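PDB 4R7R: putative lipoprotein from Clostridium perfringens ATCC 13124, which is of unknown function but, as a putative lipoprotein with an alpha-beta fold, is probably attached to the cell membrane through a lipid. Local coordinates for residues I59-I72 and I83-P95. Sequence-based numbering, arbitrary orientation.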
loop_
_atom_site.group_PDB
_atom_site.type_symbol
_atom_site.label_atom_id
_atom_site.label_comp_id
_atom_site.label_asym_id
_atom_site.label_seq_id
_atom_site.Cartn_x
_atom_site.Cartn_y
_atom_site.Cartn_z
ATOM N N ILE A 59 -1.737 -12.911 -1.385
ATOM C CA ILE A 59 -1.036 -14.123 -0.976
ATOM C C ILE A 59 -1.067 -14.319 0.542
ATOM O O ILE A 59 -1.542 -13.455 1.283
ATOM C CB ILE A 59 0.419 -14.100 -1.460
ATOM C CG1 ILE A 59 1.173 -12.922 -0.832
ATOM C CG2 ILE A 59 0.455 -13.996 -2.961
ATOM C CD1 ILE A 59 2.615 -12.855 -1.200
ATOM N N ASN A 60 -0.555 -15.459 0.994
ATOM C CA ASN A 60 -0.509 -15.786 2.417
ATOM C C ASN A 60 0.567 -15.037 3.197
ATOM O O ASN A 60 1.500 -14.477 2.618
ATOM C CB ASN A 60 -0.296 -17.289 2.593
ATOM C CG ASN A 60 -1.463 -18.111 2.070
ATOM O OD1 ASN A 60 -2.477 -18.274 2.751
ATOM N ND2 ASN A 60 -1.325 -18.633 0.853
ATOM N N GLU A 61 0.421 -15.042 4.519
ATOM C CA GLU A 61 1.424 -14.495 5.424
ATOM C C GLU A 61 2.800 -15.057 5.129
ATOM O O GLU A 61 2.963 -16.266 4.976
ATOM C CB GLU A 61 1.072 -14.794 6.883
ATOM C CG GLU A 61 0.098 -13.827 7.516
ATOM C CD GLU A 61 0.196 -13.824 9.032
ATOM O OE1 GLU A 61 0.862 -14.726 9.595
ATOM O OE2 GLU A 61 -0.390 -12.916 9.662
ATOM N N GLU A 62 3.784 -14.165 5.057
ATOM C CA GLU A 62 5.179 -14.534 4.863
ATOM C C GLU A 62 6.069 -13.942 5.945
ATOM O O GLU A 62 5.741 -12.905 6.523
ATOM C CB GLU A 62 5.683 -14.044 3.512
ATOM C CG GLU A 62 5.167 -14.788 2.303
ATOM C CD GLU A 62 5.897 -14.358 1.043
ATOM O OE1 GLU A 62 6.690 -13.390 1.127
ATOM O OE2 GLU A 62 5.694 -14.990 -0.018
ATOM N N ALA A 63 7.203 -14.589 6.202
ATOM C CA ALA A 63 8.262 -13.984 7.013
ATOM C C ALA A 63 8.795 -12.754 6.283
ATOM O O ALA A 63 8.801 -12.717 5.054
ATOM C CB ALA A 63 9.379 -14.976 7.281
ATOM N N LEU A 64 9.232 -11.742 7.020
ATOM C CA LEU A 64 9.558 -10.477 6.369
ATOM C C LEU A 64 10.980 -10.015 6.623
ATOM O O LEU A 64 11.546 -10.297 7.673
ATOM C CB LEU A 64 8.580 -9.385 6.814
ATOM C CG LEU A 64 7.133 -9.536 6.348
ATOM C CD1 LEU A 64 6.229 -8.570 7.098
ATOM C CD2 LEU A 64 7.013 -9.330 4.836
ATOM N N PRO A 65 11.562 -9.297 5.649
ATOM C CA PRO A 65 12.845 -8.629 5.873
ATOM C C PRO A 65 12.684 -7.597 6.970
ATOM O O PRO A 65 11.576 -7.098 7.166
ATOM C CB PRO A 65 13.153 -7.975 4.523
ATOM C CG PRO A 65 11.821 -7.838 3.855
ATOM C CD PRO A 65 11.015 -9.017 4.309
ATOM N N ASN A 66 13.769 -7.283 7.665
ATOM C CA ASN A 66 13.703 -6.465 8.869
ATOM C C ASN A 66 12.873 -5.188 8.727
ATOM O O ASN A 66 12.261 -4.751 9.680
ATOM C CB ASN A 66 15.114 -6.107 9.328
ATOM C CG ASN A 66 15.246 -6.106 10.834
ATOM O OD1 ASN A 66 14.886 -5.137 11.498
ATOM N ND2 ASN A 66 15.760 -7.200 11.385
ATOM N N LYS A 67 12.830 -4.591 7.543
ATOM C CA LYS A 67 11.972 -3.424 7.374
ATOM C C LYS A 67 11.633 -3.130 5.920
ATOM O O LYS A 67 12.422 -3.413 5.015
ATOM C CB LYS A 67 12.611 -2.185 8.022
ATOM C CG LYS A 67 13.839 -1.621 7.328
ATOM C CD LYS A 67 14.438 -0.497 8.165
ATOM C CE LYS A 67 15.761 -0.001 7.604
ATOM N NZ LYS A 67 16.284 1.136 8.423
ATOM N N PRO A 68 10.446 -2.553 5.698
ATOM C CA PRO A 68 10.061 -2.086 4.370
ATOM C C PRO A 68 11.071 -1.105 3.804
ATOM O O PRO A 68 11.913 -0.570 4.530
ATOM C CB PRO A 68 8.718 -1.381 4.617
ATOM C CG PRO A 68 8.722 -1.064 6.077
ATOM C CD PRO A 68 9.433 -2.209 6.705
ATOM N N LEU A 69 10.983 -0.879 2.502
ATOM C CA LEU A 69 11.731 0.181 1.873
ATOM C C LEU A 69 11.033 1.508 2.178
ATOM O O LEU A 69 11.666 2.513 2.521
ATOM C CB LEU A 69 11.828 -0.071 0.366
ATOM C CG LEU A 69 12.569 -1.370 0.017
ATOM C CD1 LEU A 69 12.635 -1.557 -1.485
ATOM C CD2 LEU A 69 13.979 -1.426 0.637
ATOM N N TYR A 70 9.711 1.490 2.066
ATOM C CA TYR A 70 8.903 2.680 2.238
ATOM C C TYR A 70 7.631 2.356 2.998
ATOM O O TYR A 70 7.155 1.206 3.002
ATOM C CB TYR A 70 8.505 3.292 0.892
ATOM C CG TYR A 70 9.638 3.701 -0.013
ATOM C CD1 TYR A 70 10.357 4.877 0.219
ATOM C CD2 TYR A 70 9.967 2.935 -1.124
ATOM C CE1 TYR A 70 11.389 5.266 -0.626
ATOM C CE2 TYR A 70 10.991 3.325 -1.980
ATOM C CZ TYR A 70 11.698 4.487 -1.723
ATOM O OH TYR A 70 12.717 4.855 -2.566
ATOM N N LYS A 71 7.054 3.397 3.580
ATOM C CA LYS A 71 5.797 3.290 4.281
ATOM C C LYS A 71 4.849 4.347 3.724
ATOM O O LYS A 71 5.177 5.541 3.668
ATOM C CB LYS A 71 6.022 3.467 5.779
ATOM C CG LYS A 71 5.181 2.582 6.662
ATOM C CD LYS A 71 5.612 2.701 8.138
ATOM C CE LYS A 71 4.763 1.797 9.006
ATOM N NZ LYS A 71 5.114 0.375 8.810
ATOM N N ILE A 72 3.685 3.890 3.285
ATOM C CA ILE A 72 2.636 4.759 2.781
ATOM C C ILE A 72 1.494 4.939 3.813
ATOM O O ILE A 72 0.821 3.972 4.207
ATOM C CB ILE A 72 2.080 4.194 1.457
ATOM C CG1 ILE A 72 3.213 4.049 0.423
ATOM C CG2 ILE A 72 0.937 5.058 0.936
ATOM C CD1 ILE A 72 2.778 3.572 -1.006
ATOM N N ILE A 83 0.423 1.073 4.060
ATOM C CA ILE A 83 0.973 0.107 3.121
ATOM C C ILE A 83 2.496 0.068 3.280
ATOM O O ILE A 83 3.175 1.096 3.121
ATOM C CB ILE A 83 0.625 0.438 1.657
ATOM C CG1 ILE A 83 -0.869 0.706 1.496
ATOM C CG2 ILE A 83 1.067 -0.699 0.730
ATOM C CD1 ILE A 83 -1.249 1.172 0.104
ATOM N N ASP A 84 3.033 -1.104 3.607
ATOM C CA ASP A 84 4.479 -1.241 3.694
ATOM C C ASP A 84 5.008 -1.716 2.339
ATOM O O ASP A 84 4.477 -2.671 1.770
ATOM C CB ASP A 84 4.876 -2.207 4.818
ATOM C CG ASP A 84 4.581 -1.647 6.215
ATOM O OD1 ASP A 84 4.607 -0.403 6.381
ATOM O OD2 ASP A 84 4.337 -2.445 7.156
ATOM N N ILE A 85 6.036 -1.050 1.812
ATOM C CA ILE A 85 6.598 -1.436 0.517
ATOM C C ILE A 85 7.918 -2.214 0.652
ATOM O O ILE A 85 8.911 -1.687 1.170
ATOM C CB ILE A 85 6.835 -0.189 -0.367
ATOM C CG1 ILE A 85 5.570 0.682 -0.420
ATOM C CG2 ILE A 85 7.304 -0.594 -1.753
ATOM C CD1 ILE A 85 4.353 -0.079 -0.871
ATOM N N TYR A 86 7.931 -3.462 0.189
ATOM C CA TYR A 86 9.158 -4.271 0.177
ATOM C C TYR A 86 9.705 -4.482 -1.235
ATOM O O TYR A 86 9.219 -3.888 -2.208
ATOM C CB TYR A 86 8.910 -5.634 0.824
ATOM C CG TYR A 86 8.431 -5.520 2.243
ATOM C CD1 TYR A 86 9.327 -5.564 3.310
ATOM C CD2 TYR A 86 7.089 -5.331 2.515
ATOM C CE1 TYR A 86 8.896 -5.444 4.604
ATOM C CE2 TYR A 86 6.643 -5.211 3.804
ATOM C CZ TYR A 86 7.549 -5.268 4.848
ATOM O OH TYR A 86 7.078 -5.139 6.130
ATOM N N GLY A 87 10.717 -5.335 -1.343
ATOM C CA GLY A 87 11.287 -5.669 -2.635
ATOM C C GLY A 87 10.393 -6.604 -3.428
ATOM O O GLY A 87 9.410 -7.117 -2.899
ATOM N N ASP A 88 10.721 -6.799 -4.702
ATOM C CA ASP A 88 10.024 -7.761 -5.556
ATOM C C ASP A 88 8.530 -7.535 -5.685
ATOM O O ASP A 88 7.802 -8.483 -5.969
ATOM C CB ASP A 88 10.247 -9.182 -5.042
ATOM C CG ASP A 88 11.619 -9.708 -5.370
ATOM O OD1 ASP A 88 12.482 -8.912 -5.835
ATOM O OD2 ASP A 88 11.830 -10.927 -5.164
ATOM N N ASP A 89 8.081 -6.301 -5.464
ATOM C CA ASP A 89 6.678 -5.932 -5.644
ATOM C C ASP A 89 5.774 -6.556 -4.583
ATOM O O ASP A 89 4.555 -6.650 -4.755
ATOM C CB ASP A 89 6.196 -6.312 -7.051
ATOM C CG ASP A 89 6.741 -5.384 -8.110
ATOM O OD1 ASP A 89 6.934 -4.192 -7.779
ATOM O OD2 ASP A 89 6.988 -5.832 -9.260
ATOM N N LEU A 90 6.382 -6.963 -3.477
ATOM C CA LEU A 90 5.644 -7.392 -2.292
ATOM C C LEU A 90 5.246 -6.185 -1.437
ATOM O O LEU A 90 6.060 -5.298 -1.184
ATOM C CB LEU A 90 6.499 -8.372 -1.471
ATOM C CG LEU A 90 6.047 -8.844 -0.075
ATOM C CD1 LEU A 90 4.765 -9.697 -0.137
ATOM C CD2 LEU A 90 7.171 -9.595 0.652
ATOM N N ILE A 91 3.995 -6.144 -0.993
ATOM C CA ILE A 91 3.543 -5.095 -0.086
ATOM C C ILE A 91 2.663 -5.711 1.003
ATOM O O ILE A 91 2.184 -6.836 0.854
ATOM C CB ILE A 91 2.741 -3.990 -0.817
ATOM C CG1 ILE A 91 1.357 -4.501 -1.199
ATOM C CG2 ILE A 91 3.462 -3.477 -2.063
ATOM C CD1 ILE A 91 0.429 -3.405 -1.637
ATOM N N THR A 92 2.478 -4.989 2.107
ATOM C CA THR A 92 1.494 -5.367 3.112
ATOM C C THR A 92 0.581 -4.172 3.330
ATOM O O THR A 92 0.963 -3.031 3.053
ATOM C CB THR A 92 2.113 -5.789 4.463
ATOM O OG1 THR A 92 2.809 -4.683 5.055
ATOM C CG2 THR A 92 3.046 -6.991 4.295
ATOM N N LEU A 93 -0.618 -4.439 3.834
ATOM C CA LEU A 93 -1.663 -3.436 3.913
ATOM C C LEU A 93 -2.522 -3.728 5.141
ATOM O O LEU A 93 -2.989 -4.873 5.337
ATOM C CB LEU A 93 -2.505 -3.443 2.626
ATOM C CG LEU A 93 -3.459 -2.273 2.328
ATOM C CD1 LEU A 93 -3.812 -2.257 0.843
ATOM C CD2 LEU A 93 -4.733 -2.341 3.171
ATOM N N TYR A 94 -2.736 -2.699 5.964
ATOM C CA TYR A 94 -3.436 -2.887 7.226
ATOM C C TYR A 94 -3.870 -1.549 7.821
ATOM O O TYR A 94 -3.297 -0.503 7.477
ATOM C CB TYR A 94 -2.548 -3.663 8.206
ATOM C CG TYR A 94 -1.176 -3.070 8.452
ATOM C CD1 TYR A 94 -0.944 -2.256 9.552
ATOM C CD2 TYR A 94 -0.105 -3.344 7.596
ATOM C CE1 TYR A 94 0.315 -1.711 9.795
ATOM C CE2 TYR A 94 1.148 -2.818 7.828
ATOM C CZ TYR A 94 1.360 -2.001 8.930
ATOM O OH TYR A 94 2.612 -1.470 9.178
ATOM N N PRO A 95 -4.902 -1.571 8.694
ATOM C CA PRO A 95 -5.282 -0.316 9.345
ATOM C C PRO A 95 -4.171 0.090 10.296
ATOM O O PRO A 95 -3.463 -0.785 10.827
ATOM C CB PRO A 95 -6.590 -0.657 10.084
ATOM C CG PRO A 95 -6.614 -2.141 10.196
ATOM C CD PRO A 95 -5.757 -2.703 9.093
#
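With CG opposite the carbonyl carbon and beside the backbone N (chi1 -59°), Y86 swings its ring back across the loop of 59-72, between L64 and P68, while a bend at the last torsion of K71 (chi4 73°) turns NZ onto D84 OD1. Both contacts lie on one face of an antiparallel beta-sheet, where the hairpin of strands 70-75 and 80-85 is joined by the next strand, 90-95. I72 and I83 form a hydrogen-bonded pair, each N bonding the other's O in the carbonyl plane. I85 N bonds Y70 O (2.8 Å), but at the I85 carbonyl L69 and Y70 both face I85, a classic beta bulge: L69 N takes I85 O at 2.6 Å, with the donor nearly in line with the C=O although the N-H itself is bent away, and Y70 N adds a weak bond to the same oxygen. Ahead of the bulge, residues 64-68 wrap over Y86. L64 CD2 sits over one ring face, 4.3 Å from the centroid, and P68 CA makes a second CH-pi contact with the opposite face at 4.0 Å, so the ring is sandwiched; P65 CG comes obliquely to CD1. L90 extends the apolar patch, setting CD2 against L64 CD2 and CD1 against I59 CD1. On the reverse face, I72 CD1 meets I85 CD1 at 4.0 Å, and the CB atoms of Y70 and I85 pack together; there I85 also touches L116 of helix 116-125, and Y70 touches C120 and Q121. The D84 carboxylate links all three strands. K71 NZ forms a salt bridge with D84 OD1, 2.6 Å away on the syn side, which should favour the ionised acid, while Y94 OH donates to D84 OD2 at 2.8 Å, also syn and 27° out of the carboxylate plane.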